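Local coordinates for photosystem II assembly protein Ycf48 (Thermosynechococcus elongatus, PDB 5OJ5), which acts in the early assembly of photosystem II and in the replacement of photodamaged D1, whose C-terminal extension it binds on its seven-bladed beta-propeller, at residues 86-91 with 333-338; 76-81 with 129-134; 44-49 with 282-287. All blocks are in the same frame, centred on the assembly; numbering follows the deposited sequence.

Interaction 1. Residues 86-91 with 333-338; sequences QTWEPR and GILLRY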
ATOM      1  N   GLN A  86      17.587   5.797   3.618  1.00 13.31           N
ATOM      2  CA  GLN A  86      17.963   7.077   4.223  1.00 15.04           C
ATOM      3  C   GLN A  86      18.065   8.185   3.181  1.00 14.93           C
ATOM      4  O   GLN A  86      17.654   9.316   3.439  1.00 18.38           O
ATOM      5  CB  GLN A  86      19.308   6.946   4.929  1.00 17.78           C
ATOM      6  CG  GLN A  86      19.297   5.878   6.003  1.00 21.79           C
ATOM      7  CD  GLN A  86      20.649   5.673   6.585  1.00 26.02           C
ATOM      8  OE1 GLN A  86      21.115   6.489   7.370  1.00 27.83           O
ATOM      9  NE2 GLN A  86      21.336   4.608   6.146  1.00 27.24           N
ATOM     10  N   THR A  87      18.584   7.879   1.985  1.00 14.05           N
ATOM     11  CA  THR A  87      18.755   8.868   0.939  1.00 14.79           C
ATOM     12  C   THR A  87      18.249   8.265  -0.368  1.00 12.83           C
ATOM     13  O   THR A  87      18.415   7.069  -0.633  1.00 14.37           O
ATOM     14  CB  THR A  87      20.165   9.359   0.803  1.00 17.65           C
ATOM     15  OG1 THR A  87      20.969   8.297   0.353  1.00 19.31           O
ATOM     16  CG2 THR A  87      20.703   9.843   2.111  1.00 21.27           C
ATOM     17  N   TRP A  88      17.665   9.128  -1.182  1.00 12.50           N
ATOM     18  CA  TRP A  88      17.008   8.736  -2.407  1.00 12.08           C
ATOM     19  C   TRP A  88      17.468   9.625  -3.541  1.00 12.84           C
ATOM     20  O   TRP A  88      17.530  10.852  -3.396  1.00 15.63           O
ATOM     21  CB  TRP A  88      15.489   8.855  -2.229  1.00 13.25           C
ATOM     22  CG  TRP A  88      14.930   7.899  -1.187  1.00 11.65           C
ATOM     23  CD1 TRP A  88      14.855   8.107   0.162  1.00 12.49           C
ATOM     24  CD2 TRP A  88      14.426   6.592  -1.445  1.00 10.66           C
ATOM     25  NE1 TRP A  88      14.294   7.019   0.760  1.00 12.23           N
ATOM     26  CE2 TRP A  88      14.019   6.071  -0.200  1.00 11.58           C
ATOM     27  CE3 TRP A  88      14.268   5.827  -2.609  1.00 11.43           C
ATOM     28  CZ2 TRP A  88      13.457   4.800  -0.073  1.00 11.99           C
ATOM     29  CZ3 TRP A  88      13.722   4.552  -2.493  1.00 12.27           C
ATOM     30  CH2 TRP A  88      13.323   4.042  -1.221  1.00 12.21           C
ATOM     31  N   GLU A  89      17.707   9.019  -4.686  1.00 12.17           N
ATOM     32  CA  GLU A  89      18.172   9.716  -5.878  0.58 12.86           C
ATOM     33  C   GLU A  89      17.117   9.655  -6.965  1.00 11.13           C
ATOM     34  O   GLU A  89      16.712   8.545  -7.349  1.00 11.94           O
ATOM     35  CB  GLU A  89      19.472   9.100  -6.390  0.58 15.58           C
ATOM     36  CG  GLU A  89      20.651   9.337  -5.457  0.58 19.93           C
ATOM     37  CD  GLU A  89      21.229  10.743  -5.550  0.58 22.83           C
ATOM     38  OE1 GLU A  89      20.820  11.526  -6.426  0.58 23.35           O
ATOM     39  OE2 GLU A  89      22.123  11.061  -4.741  0.58 27.68           O
ATOM     40  N   PRO A  90      16.672  10.788  -7.521  1.00 11.61           N
ATOM     41  CA  PRO A  90      15.690  10.736  -8.605  1.00 11.75           C
ATOM     42  C   PRO A  90      16.292  10.142  -9.863  1.00 11.38           C
ATOM     43  O   PRO A  90      17.455  10.359 -10.194  1.00 13.05           O
ATOM     44  CB  PRO A  90      15.312  12.200  -8.843  1.00 14.72           C
ATOM     45  CG  PRO A  90      15.884  12.928  -7.744  1.00 17.76           C
ATOM     46  CD  PRO A  90      16.977  12.169  -7.093  1.00 13.91           C
ATOM     47  N   ARG A  91      15.448   9.414 -10.584  1.00 11.84           N
ATOM     48  CA  ARG A  91      15.742   8.878 -11.899  1.00 13.49           C
ATOM     49  C   ARG A  91      14.628   9.306 -12.834  1.00 13.90           C
ATOM     50  O   ARG A  91      13.469   9.070 -12.532  1.00 19.34           O
ATOM     51  CB  ARG A  91      15.804   7.349 -11.798  1.00 16.94           C
ATOM     52  CG  ARG A  91      16.758   6.825 -10.641  1.00 19.86           C
ATOM     53  CD  ARG A  91      18.105   6.926 -11.113  1.00 22.62           C
ATOM     54  NE  ARG A  91      19.026   6.431 -10.098  1.00 18.93           N
ATOM     55  CZ  ARG A  91      19.949   7.208  -9.576  1.00 19.42           C
ATOM     56  NH1 ARG A  91      19.929   8.490  -9.881  1.00 22.09           N
ATOM     57  NH2 ARG A  91      20.853   6.724  -8.743  1.00 20.94           N
ATOM     58  N   GLY A 333       6.175  14.653  -1.083  1.00 14.35           N
ATOM     59  CA  GLY A 333       7.527  14.167  -0.908  1.00 13.54           C
ATOM     60  C   GLY A 333       7.942  13.832   0.502  1.00 13.45           C
ATOM     61  O   GLY A 333       9.116  13.507   0.731  1.00 13.70           O
ATOM     62  N   ILE A 334       7.030  13.894   1.447  1.00 14.45           N
ATOM     63  CA  ILE A 334       7.343  13.544   2.822  1.00 14.75           C
ATOM     64  C   ILE A 334       7.293  12.031   2.990  1.00 13.11           C
ATOM     65  O   ILE A 334       6.355  11.356   2.528  1.00 14.14           O
ATOM     66  CB  ILE A 334       6.349  14.220   3.769  1.00 16.48           C
ATOM     67  CG1 ILE A 334       6.567  15.755   3.719  1.00 20.01           C
ATOM     68  CG2 ILE A 334       6.475  13.638   5.204  1.00 18.15           C
ATOM     69  CD1 ILE A 334       5.511  16.546   4.414  1.00 21.08           C
ATOM     70  N   LEU A 335       8.327  11.506   3.644  1.00 12.77           N
ATOM     71  CA  LEU A 335       8.457  10.122   4.036  0.51 12.35           C
ATOM     72  C   LEU A 335       8.695  10.075   5.546  1.00 12.44           C
ATOM     73  O   LEU A 335       9.425  10.902   6.042  1.00 16.80           O
ATOM     74  CB  LEU A 335       9.698   9.684   3.235  0.51 14.04           C
ATOM     75  CG  LEU A 335       9.977   8.205   3.197  0.51 14.69           C
ATOM     76  CD1 LEU A 335       8.796   7.435   2.625  0.51 14.31           C
ATOM     77  CD2 LEU A 335      11.224   7.978   2.335  0.51 15.82           C
ATOM     78  N   LEU A 336       8.159   9.090   6.244  1.00 11.11           N
ATOM     79  CA  LEU A 336       8.707   8.751   7.556  1.00 10.80           C
ATOM     80  C   LEU A 336       9.459   7.444   7.422  1.00 10.74           C
ATOM     81  O   LEU A 336       8.994   6.525   6.724  1.00 11.27           O
ATOM     82  CB  LEU A 336       7.617   8.577   8.606  1.00 11.52           C
ATOM     83  CG  LEU A 336       6.590   9.702   8.722  1.00 13.24           C
ATOM     84  CD1 LEU A 336       5.559   9.342   9.821  1.00 13.99           C
ATOM     85  CD2 LEU A 336       7.240  11.013   8.937  1.00 15.81           C
ATOM     86  N   ARG A 337      10.596   7.330   8.101  1.00 10.69           N
ATOM     87  CA  ARG A 337      11.446   6.138   8.076  1.00 11.12           C
ATOM     88  C   ARG A 337      11.559   5.573   9.493  1.00 11.10           C
ATOM     89  O   ARG A 337      11.810   6.310  10.449  1.00 12.04           O
ATOM     90  CB  ARG A 337      12.842   6.474   7.549  1.00 12.43           C
ATOM     91  CG  ARG A 337      13.761   5.256   7.471  1.00 13.41           C
ATOM     92  CD  ARG A 337      15.084   5.638   6.814  1.00 15.90           C
ATOM     93  NE  ARG A 337      15.953   6.293   7.771  1.00 19.10           N
ATOM     94  CZ  ARG A 337      16.815   5.658   8.570  1.00 21.06           C
ATOM     95  NH1 ARG A 337      16.935   4.349   8.553  1.00 20.52           N
ATOM     96  NH2 ARG A 337      17.538   6.343   9.422  1.00 23.12           N
ATOM     97  N   TYR A 338      11.379   4.264   9.613  1.00 11.44           N
ATOM     98  CA  TYR A 338      11.423   3.585  10.920  1.00 12.20           C
ATOM     99  C   TYR A 338      12.870   3.441  11.372  1.00 12.79           C
ATOM    100  O   TYR A 338      13.705   2.931  10.625  1.00 13.83           O
ATOM    101  CB  TYR A 338      10.779   2.199  10.800  1.00 12.89           C
ATOM    102  CG  TYR A 338      10.634   1.531  12.137  1.00 12.40           C
ATOM    103  CD1 TYR A 338       9.505   1.736  12.898  1.00 13.21           C
ATOM    104  CD2 TYR A 338      11.642   0.718  12.653  1.00 15.04           C
ATOM    105  CE1 TYR A 338       9.368   1.166  14.158  1.00 14.91           C
ATOM    106  CE2 TYR A 338      11.506   0.135  13.918  1.00 17.59           C
ATOM    107  CZ  TYR A 338      10.365   0.374  14.645  1.00 15.21           C
ATOM    108  OH  TYR A 338      10.238  -0.186  15.899  1.00 20.25           O
TER
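Gln86 lies across the guanidinium group of Arg337, and a step deeper Trp88 meets Leu335; the two pairs join neighbouring blades of a seven-bladed beta-propeller. Residues 86-91 run from an Asp-box turn into the outermost strand of one blade, while 334-338 is the strand next to the outer edge of the blade in which the first strand of the chain, 47-51, pairs with the last, the usual ring closure of propellers.

At the exposed end the contact is made by aliphatic carbon, not by the amide. Gln86 CG sits over the centre of one face of the guanidinium, 3.6 Å from Arg337 CZ. The amide plane is turned 33° from that of the guanidinium, and no hydrogen bond links them, Gln86 OE1 staying 4.1 Å from Arg337 NH2. Each polar end is engaged elsewhere: Gln86 NE2 donates to the backbone O of Asp83 in the turn, and Arg337 NE forms a salt bridge with Glu48. The arginine leaves its strand extended and then bends at chi3 (80°), which turns the flat group face-on to the glutamine.

Beneath this layer the side chains of Leu335 and Trp88 cross at about a right angle. Leu335 was modelled in two conformers, so the approach of its CD2 to the indole, 3.6 Å from Trp88 NE1, describes one of them. The indole itself is steadied from its own blade, because NE1 donates to the backbone O of Gly85. On the arginine the contact reaches back to the last methylene, with Arg337 CD 4.1 Å from the backbone N of Gln86.

Interaction 2. Residues 76-81 with 129-134; sequences ATLMET and QSWSQI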
ATOM      1  N   ALA A  76       5.363  10.485 -13.013  1.00 14.06           N
ATOM      2  CA  ALA A  76       6.417   9.563 -13.423  1.00 13.70           C
ATOM      3  C   ALA A  76       7.589   9.618 -12.473  1.00 12.45           C
ATOM      4  O   ALA A  76       8.726   9.393 -12.879  1.00 14.68           O
ATOM      5  CB  ALA A  76       6.815   9.770 -14.894  1.00 16.38           C
ATOM      6  N   THR A  77       7.311   9.852 -11.195  1.00 11.32           N
ATOM      7  CA  THR A  77       8.396   9.917 -10.214  1.00 11.93           C
ATOM      8  C   THR A  77       8.965   8.542  -9.931  1.00 10.23           C
ATOM      9  O   THR A  77       8.225   7.594  -9.655  1.00 10.21           O
ATOM     10  CB  THR A  77       7.923  10.571  -8.912  1.00 13.16           C
ATOM     11  OG1 THR A  77       7.602  11.936  -9.210  1.00 15.19           O
ATOM     12  CG2 THR A  77       8.980  10.544  -7.815  1.00 15.84           C
ATOM     13  N   LEU A  78      10.288   8.452  -9.928  1.00 11.14           N
ATOM     14  CA  LEU A  78      11.026   7.221  -9.705  1.00  9.69           C
ATOM     15  C   LEU A  78      12.271   7.609  -8.932  1.00  9.90           C
ATOM     16  O   LEU A  78      13.012   8.509  -9.372  1.00 12.40           O
ATOM     17  CB  LEU A  78      11.414   6.673 -11.068  1.00 13.07           C
ATOM     18  CG  LEU A  78      12.170   5.366 -11.109  1.00 13.86           C
ATOM     19  CD1 LEU A  78      11.381   4.211 -10.464  1.00 14.11           C
ATOM     20  CD2 LEU A  78      12.553   4.965 -12.534  1.00 16.32           C
ATOM     21  N   MET A  79      12.539   6.974  -7.778  1.00  9.82           N
ATOM     22  CA  MET A  79      13.775   7.248  -7.047  1.00 10.30           C
ATOM     23  C   MET A  79      14.372   5.962  -6.534  1.00  9.58           C
ATOM     24  O   MET A  79      13.650   4.987  -6.249  1.00 10.11           O
ATOM     25  CB  MET A  79      13.577   8.194  -5.871  1.00 10.46           C
ATOM     26  CG  MET A  79      12.880   9.486  -6.237  1.00 11.35           C
ATOM     27  SD  MET A  79      13.095  10.689  -4.913  1.00 14.14           S
ATOM     28  CE  MET A  79      12.164  12.055  -5.541  1.00 15.29           C
ATOM     29  N   GLU A  80      15.692   5.965  -6.381  1.00  9.95           N
ATOM     30  CA  GLU A  80      16.462   4.797  -5.994  1.00 10.57           C
ATOM     31  C   GLU A  80      17.221   5.105  -4.709  1.00 10.34           C
ATOM     32  O   GLU A  80      17.808   6.180  -4.572  1.00 11.16           O
ATOM     33  CB  GLU A  80      17.474   4.477  -7.110  1.00 10.78           C
ATOM     34  CG  GLU A  80      18.327   3.249  -6.895  1.00 11.86           C
ATOM     35  CD  GLU A  80      19.247   2.960  -8.062  1.00 13.03           C
ATOM     36  OE1 GLU A  80      19.520   3.873  -8.866  1.00 13.92           O
ATOM     37  OE2 GLU A  80      19.702   1.789  -8.175  1.00 14.19           O
ATOM     38  N   THR A  81      17.284   4.127  -3.792  1.00 10.70           N
ATOM     39  CA  THR A  81      18.147   4.200  -2.611  1.00 11.03           C
ATOM     40  C   THR A  81      19.130   3.041  -2.651  1.00 11.20           C
ATOM     41  O   THR A  81      18.797   1.933  -3.109  1.00 11.28           O
ATOM     42  CB  THR A  81      17.304   4.147  -1.303  1.00 11.18           C
ATOM     43  OG1 THR A  81      18.191   4.365  -0.200  1.00 11.53           O
ATOM     44  CG2 THR A  81      16.583   2.830  -1.082  1.00 11.44           C
ATOM     45  N   GLN A 129      18.874  -0.938 -12.944  1.00 12.85           N
ATOM     46  CA  GLN A 129      19.924  -0.222 -13.666  1.00 14.70           C
ATOM     47  C   GLN A 129      19.535   0.009 -15.119  1.00 15.44           C
ATOM     48  O   GLN A 129      19.982   1.003 -15.718  1.00 17.46           O
ATOM     49  CB  GLN A 129      21.255  -0.958 -13.538  1.00 15.95           C
ATOM     50  CG  GLN A 129      21.595  -1.211 -12.063  1.00 16.96           C
ATOM     51  CD  GLN A 129      21.427   0.047 -11.190  1.00 16.83           C
ATOM     52  OE1 GLN A 129      22.172   1.011 -11.329  1.00 18.94           O
ATOM     53  NE2 GLN A 129      20.465   0.043 -10.260  1.00 15.94           N
ATOM     54  N   SER A 130      18.689  -0.851 -15.683  1.00 14.49           N
ATOM     55  CA  SER A 130      18.103  -0.608 -16.985  1.00 15.63           C
ATOM     56  C   SER A 130      16.647  -1.014 -16.894  1.00 13.90           C
ATOM     57  O   SER A 130      16.306  -2.068 -16.330  1.00 15.13           O
ATOM     58  CB  SER A 130      18.787  -1.345 -18.094  1.00 18.94           C
ATOM     59  OG  SER A 130      18.812  -2.688 -17.823  1.00 22.59           O
ATOM     60  N   TRP A 131      15.798  -0.171 -17.440  1.00 13.55           N
ATOM     61  CA  TRP A 131      14.373  -0.410 -17.482  1.00 13.18           C
ATOM     62  C   TRP A 131      13.935  -0.453 -18.939  1.00 13.46           C
ATOM     63  O   TRP A 131      14.422   0.331 -19.762  1.00 15.78           O
ATOM     64  CB  TRP A 131      13.617   0.745 -16.791  1.00 13.53           C
ATOM     65  CG  TRP A 131      13.791   0.853 -15.294  1.00 12.53           C
ATOM     66  CD1 TRP A 131      14.732   1.568 -14.621  1.00 13.55           C
ATOM     67  CD2 TRP A 131      13.012   0.180 -14.311  1.00 11.54           C
ATOM     68  NE1 TRP A 131      14.558   1.416 -13.271  1.00 12.37           N
ATOM     69  CE2 TRP A 131      13.511   0.558 -13.052  1.00 12.04           C
ATOM     70  CE3 TRP A 131      11.935  -0.704 -14.387  1.00 11.72           C
ATOM     71  CZ2 TRP A 131      12.962   0.106 -11.860  1.00 12.58           C
ATOM     72  CZ3 TRP A 131      11.376  -1.163 -13.183  1.00 12.19           C
ATOM     73  CH2 TRP A 131      11.900  -0.766 -11.944  1.00 12.31           C
ATOM     74  N   SER A 132      12.968  -1.314 -19.222  1.00 13.15           N
ATOM     75  CA  SER A 132      12.325  -1.391 -20.512  1.00 13.47           C
ATOM     76  C   SER A 132      10.832  -1.234 -20.322  1.00 12.54           C
ATOM     77  O   SER A 132      10.262  -1.620 -19.290  1.00 14.92           O
ATOM     78  CB  SER A 132      12.619  -2.715 -21.187  1.00 16.85           C
ATOM     79  OG  SER A 132      14.018  -2.854 -21.363  1.00 21.24           O
ATOM     80  N   GLN A 133      10.195  -0.680 -21.334  1.00 13.31           N
ATOM     81  CA  GLN A 133       8.760  -0.567 -21.371  1.00 13.60           C
ATOM     82  C   GLN A 133       8.181  -1.804 -22.032  1.00 14.88           C
ATOM     83  O   GLN A 133       8.628  -2.218 -23.106  1.00 18.43           O
ATOM     84  CB  GLN A 133       8.364   0.718 -22.081  1.00 16.64           C
ATOM     85  CG  GLN A 133       6.877   0.885 -22.090  1.00 18.44           C
ATOM     86  CD  GLN A 133       6.463   2.295 -22.466  1.00 21.82           C
ATOM     87  OE1 GLN A 133       7.290   3.140 -22.877  1.00 26.53           O
ATOM     88  NE2 GLN A 133       5.174   2.559 -22.355  1.00 21.88           N
ATOM     89  N   ILE A 134       7.212  -2.421 -21.374  1.00 13.62           N
ATOM     90  CA  ILE A 134       6.509  -3.583 -21.892  1.00 15.46           C
ATOM     91  C   ILE A 134       5.186  -3.108 -22.472  1.00 15.01           C
ATOM     92  O   ILE A 134       4.350  -2.598 -21.716  1.00 14.76           O
ATOM     93  CB  ILE A 134       6.244  -4.638 -20.810  1.00 18.81           C
ATOM     94  CG1 ILE A 134       7.566  -5.060 -20.208  1.00 23.20           C
ATOM     95  CG2 ILE A 134       5.413  -5.825 -21.391  1.00 21.55           C
ATOM     96  CD1 ILE A 134       7.483  -6.267 -19.435  1.00 25.23           C
TER
HETATM   97  O   HOH W   1      21.474   3.511 -10.583  1.00 29.45           O
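Leu78 and Trp131 form the buried, apolar half of this contact between two adjacent propeller blades, and Glu80 and Gln129 form its polar half, exposed on the Gln129 side. The first pair shows how a small touch gains weight from its surroundings. Leu78 CD2 comes obliquely to the indole, 4.1 Å from Trp131 NE1, and the two residues share Ile114 and Trp70 as neighbours; Trp70 meets the Trp131 ring edge-to-face. Trp131 also offers its backbone to the bound D1 peptide through hydrogen bonds, so the residue packed against the neighbouring blade helps to hold the ligand.

The second pair is bonded rather than packed. Glu80 extends fully from its strand (chi1 -178°), whereas Gln129 has its CA-CB bond directed away from Glu80 and folds its chain at chi2 to bring the amide round. Gln129 NE2 then donates to Glu80 OE2 at 2.8 Å, with the acceptor almost in the amide plane and the donor on the syn side of the carboxylate, 21° out of its plane; Gln129 NE2 also bonds to the backbone O of Gly127. A water spans the other two oxygens, giving one hydrogen to Glu80 OE1 at 2.6 Å and one to Gln129 OE1 at 2.7 Å. Gln129 is exposed, but Glu80 is buried as a residue and its carboxylate is well supplied: His68 also bonds to OE2 and Arg91 forms a salt bridge with OE1, an environment that would probably favour the ionised acid.

In the fold, strand 77-81 lies between 69-73 and the edge strand 89-90 of its own blade, while residues 129-134 lead from an Asp-box turn into 132-133, the outermost strand of the next blade, beside strand 120-124.

Interaction 3. Residues 44-49 with 282-287; sequences YNPWEA and EVWLAG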
ATOM      1  N   TYR A  44       8.130   6.188  22.839  1.00 16.10           N
ATOM      2  CA  TYR A  44       9.258   6.357  21.928  1.00 16.87           C
ATOM      3  C   TYR A  44       8.704   6.571  20.531  1.00 15.48           C
ATOM      4  O   TYR A  44       7.774   5.878  20.124  1.00 19.03           O
ATOM      5  CB  TYR A  44      10.167   5.114  21.900  1.00 19.33           C
ATOM      6  CG  TYR A  44      11.251   5.128  20.780  1.00 22.17           C
ATOM      7  CD1 TYR A  44      12.322   6.030  20.783  1.00 23.45           C
ATOM      8  CD2 TYR A  44      11.159   4.268  19.689  1.00 21.80           C
ATOM      9  CE1 TYR A  44      13.282   6.031  19.764  1.00 23.89           C
ATOM     10  CE2 TYR A  44      12.112   4.268  18.665  1.00 23.14           C
ATOM     11  CZ  TYR A  44      13.144   5.161  18.703  1.00 23.92           C
ATOM     12  OH  TYR A  44      14.094   5.178  17.695  1.00 25.42           O
ATOM     13  N   ASN A  45       9.257   7.541  19.819  1.00 15.14           N
ATOM     14  CA  ASN A  45       8.872   7.774  18.440  1.00 14.70           C
ATOM     15  C   ASN A  45       9.947   7.188  17.532  1.00 13.79           C
ATOM     16  O   ASN A  45      11.044   7.767  17.440  1.00 15.37           O
ATOM     17  CB  ASN A  45       8.758   9.259  18.168  1.00 15.91           C
ATOM     18  CG  ASN A  45       8.649   9.507  16.663  1.00 16.69           C
ATOM     19  OD1 ASN A  45       8.009   8.719  15.935  1.00 16.45           O
ATOM     20  ND2 ASN A  45       9.333  10.517  16.168  1.00 19.78           N
ATOM     21  N   PRO A  46       9.680   6.094  16.810  1.00 13.47           N
ATOM     22  CA  PRO A  46      10.684   5.490  15.941  1.00 14.63           C
ATOM     23  C   PRO A  46      10.718   6.117  14.559  1.00 14.01           C
ATOM     24  O   PRO A  46      11.539   5.734  13.727  1.00 17.73           O
ATOM     25  CB  PRO A  46      10.206   4.035  15.846  1.00 18.14           C
ATOM     26  CG  PRO A  46       8.706   4.133  15.944  1.00 18.47           C
ATOM     27  CD  PRO A  46       8.451   5.273  16.889  1.00 16.37           C
ATOM     28  N   TRP A  47       9.876   7.077  14.262  1.00 13.69           N
ATOM     29  CA  TRP A  47       9.725   7.553  12.895  1.00 14.00           C
ATOM     30  C   TRP A  47      10.494   8.841  12.683  1.00 15.36           C
ATOM     31  O   TRP A  47      10.245   9.844  13.352  1.00 20.14           O
ATOM     32  CB  TRP A  47       8.251   7.741  12.576  1.00 13.94           C
ATOM     33  CG  TRP A  47       7.482   6.461  12.591  1.00 13.12           C
ATOM     34  CD1 TRP A  47       6.637   6.013  13.574  1.00 15.04           C
ATOM     35  CD2 TRP A  47       7.489   5.439  11.598  1.00 12.40           C
ATOM     36  NE1 TRP A  47       6.119   4.795  13.255  1.00 15.38           N
ATOM     37  CE2 TRP A  47       6.619   4.410  12.045  1.00 13.19           C
ATOM     38  CE3 TRP A  47       8.116   5.302  10.348  1.00 11.66           C
ATOM     39  CZ2 TRP A  47       6.365   3.263  11.279  1.00 12.96           C
ATOM     40  CZ3 TRP A  47       7.859   4.170   9.590  1.00 12.79           C
ATOM     41  CH2 TRP A  47       6.980   3.165  10.062  1.00 12.93           C
ATOM     42  N   GLU A  48      11.399   8.827  11.739  1.00 14.20           N
ATOM     43  CA  GLU A  48      12.127  10.035  11.366  1.00 15.53           C
ATOM     44  C   GLU A  48      11.569  10.597  10.064  1.00 13.88           C
ATOM     45  O   GLU A  48      11.416   9.874   9.084  1.00 14.14           O
ATOM     46  CB  GLU A  48      13.605   9.719  11.244  1.00 20.13           C
ATOM     47  CG  GLU A  48      14.107   8.888  10.118  1.00 28.13           C
ATOM     48  CD  GLU A  48      15.613   9.077   9.911  1.00 30.41           C
ATOM     49  OE1 GLU A  48      16.085   8.794   8.783  1.00 31.57           O
ATOM     50  OE2 GLU A  48      16.327   9.520  10.863  1.00 31.80           O
ATOM     51  N   ALA A  49      11.281  11.878  10.024  1.00 15.63           N
ATOM     52  CA  ALA A  49      10.741  12.517   8.838  1.00 15.77           C
ATOM     53  C   ALA A  49      11.868  12.844   7.866  1.00 15.73           C
ATOM     54  O   ALA A  49      12.908  13.362   8.256  1.00 18.06           O
ATOM     55  CB  ALA A  49       9.978  13.793   9.182  1.00 18.33           C
ATOM     56  N   GLU A 282       2.420  -5.743  17.198  1.00 13.90           N
ATOM     57  CA  GLU A 282       2.600  -4.302  17.100  1.00 13.28           C
ATOM     58  C   GLU A 282       2.028  -3.802  15.788  1.00 12.60           C
ATOM     59  O   GLU A 282       2.517  -4.154  14.700  1.00 13.21           O
ATOM     60  CB  GLU A 282       4.066  -3.900  17.274  1.00 14.62           C
ATOM     61  CG  GLU A 282       4.190  -2.416  17.310  1.00 15.51           C
ATOM     62  CD  GLU A 282       5.623  -1.960  17.436  1.00 15.74           C
ATOM     63  OE1 GLU A 282       6.311  -2.407  18.380  1.00 18.28           O
ATOM     64  OE2 GLU A 282       6.092  -1.166  16.595  1.00 15.50           O
ATOM     65  N   VAL A 283       1.008  -2.972  15.902  1.00 12.44           N
ATOM     66  CA  VAL A 283       0.230  -2.488  14.771  1.00 12.60           C
ATOM     67  C   VAL A 283       0.333  -0.979  14.728  1.00 11.43           C
ATOM     68  O   VAL A 283       0.287  -0.320  15.763  1.00 12.28           O
ATOM     69  CB  VAL A 283      -1.258  -2.858  14.922  1.00 13.39           C
ATOM     70  CG1 VAL A 283      -1.931  -2.763  13.547  1.00 15.21           C
ATOM     71  CG2 VAL A 283      -1.445  -4.249  15.554  1.00 15.86           C
ATOM     72  N   TRP A 284       0.473  -0.427  13.521  1.00 10.21           N
ATOM     73  CA  TRP A 284       0.494   1.006  13.292  1.00 10.25           C
ATOM     74  C   TRP A 284      -0.719   1.397  12.460  1.00  9.65           C
ATOM     75  O   TRP A 284      -1.148   0.672  11.555  1.00 10.60           O
ATOM     76  CB  TRP A 284       1.803   1.416  12.625  1.00 11.11           C
ATOM     77  CG  TRP A 284       2.962   1.324  13.562  1.00 11.24           C
ATOM     78  CD1 TRP A 284       3.689   0.203  13.854  1.00 12.33           C
ATOM     79  CD2 TRP A 284       3.444   2.374  14.413  1.00 11.04           C
ATOM     80  NE1 TRP A 284       4.638   0.522  14.821  1.00 12.73           N
ATOM     81  CE2 TRP A 284       4.501   1.840  15.169  1.00 11.84           C
ATOM     82  CE3 TRP A 284       3.085   3.722  14.577  1.00 11.91           C
ATOM     83  CZ2 TRP A 284       5.227   2.609  16.090  1.00 13.32           C
ATOM     84  CZ3 TRP A 284       3.781   4.480  15.518  1.00 13.18           C
ATOM     85  CH2 TRP A 284       4.858   3.920  16.241  1.00 13.90           C
ATOM     86  N   LEU A 285      -1.251   2.585  12.748  1.00  9.83           N
ATOM     87  CA  LEU A 285      -2.458   3.095  12.140  1.00  9.85           C
ATOM     88  C   LEU A 285      -2.198   4.540  11.778  1.00 10.31           C
ATOM     89  O   LEU A 285      -1.909   5.358  12.651  1.00 11.28           O
ATOM     90  CB  LEU A 285      -3.623   2.935  13.133  1.00 10.86           C
ATOM     91  CG  LEU A 285      -4.984   3.405  12.687  1.00 11.67           C
ATOM     92  CD1 LEU A 285      -5.521   2.597  11.518  1.00 11.76           C
ATOM     93  CD2 LEU A 285      -5.943   3.283  13.862  1.00 13.16           C
ATOM     94  N   ALA A 286      -2.248   4.828  10.479  1.00 10.15           N
ATOM     95  CA  ALA A 286      -1.891   6.123   9.925  1.00 10.80           C
ATOM     96  C   ALA A 286      -3.127   6.815   9.392  1.00 10.89           C
ATOM     97  O   ALA A 286      -3.977   6.182   8.772  1.00 12.19           O
ATOM     98  CB  ALA A 286      -0.891   5.932   8.779  1.00 12.36           C
ATOM     99  N   GLY A 287      -3.208   8.121   9.594  1.00 11.86           N
ATOM    100  CA  GLY A 287      -4.351   8.854   9.108  1.00 12.91           C
ATOM    101  C   GLY A 287      -4.046  10.281   8.749  1.00 13.12           C
ATOM    102  O   GLY A 287      -2.917  10.694   8.518  1.00 13.78           O
TER
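Trp47 sets the nitrogen edge of its indole on the face of Trp284, a T-shaped pair that joins two adjacent blades of the beta-propeller. Strand 47-51 belongs to the blade that closes the ring, being the outer partner of 334-338, and strand 283-287 lies between 272-277 and 292-295 in the blade before it.

The rings stand almost perpendicular, at 88°, and the five-membered ring of Trp47 is 4.5 Å from the six-membered ring of Trp284, centroid to centroid. Trp47 NE1 is the leading atom, 3.3 Å from Trp284 CZ3. Its N-H bond is aimed at the middle of the six-membered ring, consistent with an N-H...pi interaction that would give a buried polar hydrogen a partner. Pro46 comes in beside it, its CG 3.8 Å from Trp284 CZ2 and oblique to the ring, so that two consecutive residues grip one indole. Leu292, on the neighbouring strand of the Trp284 blade, touches both tryptophans, and Tyr338 makes a further edge-to-face pair with Trp47.

Both partners are braced from within their own segments. Asn45 forms an Asx turn in which OD1 accepts the backbone N-H of Trp47 at 3.0 Å, the donor lying well above the carbonyl plane, while Asn45 ND2 returns a bond to Trp47 O. This fixes the backbone just where the chain enters the strand. On the other side, the CG of Trp284 points back beside its own backbone N (chi1 -71°), and the indole nitrogen is turned toward Glu282, a residue also paired with Arg278. There Trp284 NE1 donates to Glu282 OE2 at 2.8 Å, using the anti lone pair of that oxygen.

Overall arrangement
All three contacts bridge successive blades, and each has a tryptophan at its seam. Interaction 3 is buried throughout and rests on aromatic and proline packing; interactions 1 and 2 each pair a buried tryptophan-leucine touch with a contact between polar residues nearer the surface. That outer layer differs: in interaction 1 carbon lies over a guanidinium, in interaction 2 an amide bonds a carboxylate with a water alongside. Interactions 1 and 2 share a blade through neighbouring strands 77-81 and 89-90, and interactions 1 and 3 share the ring-closing blade, where Glu48 forms a salt bridge with Arg337. Interactions 2 and 3 do not touch, their nearest atoms being about 10 Å apart.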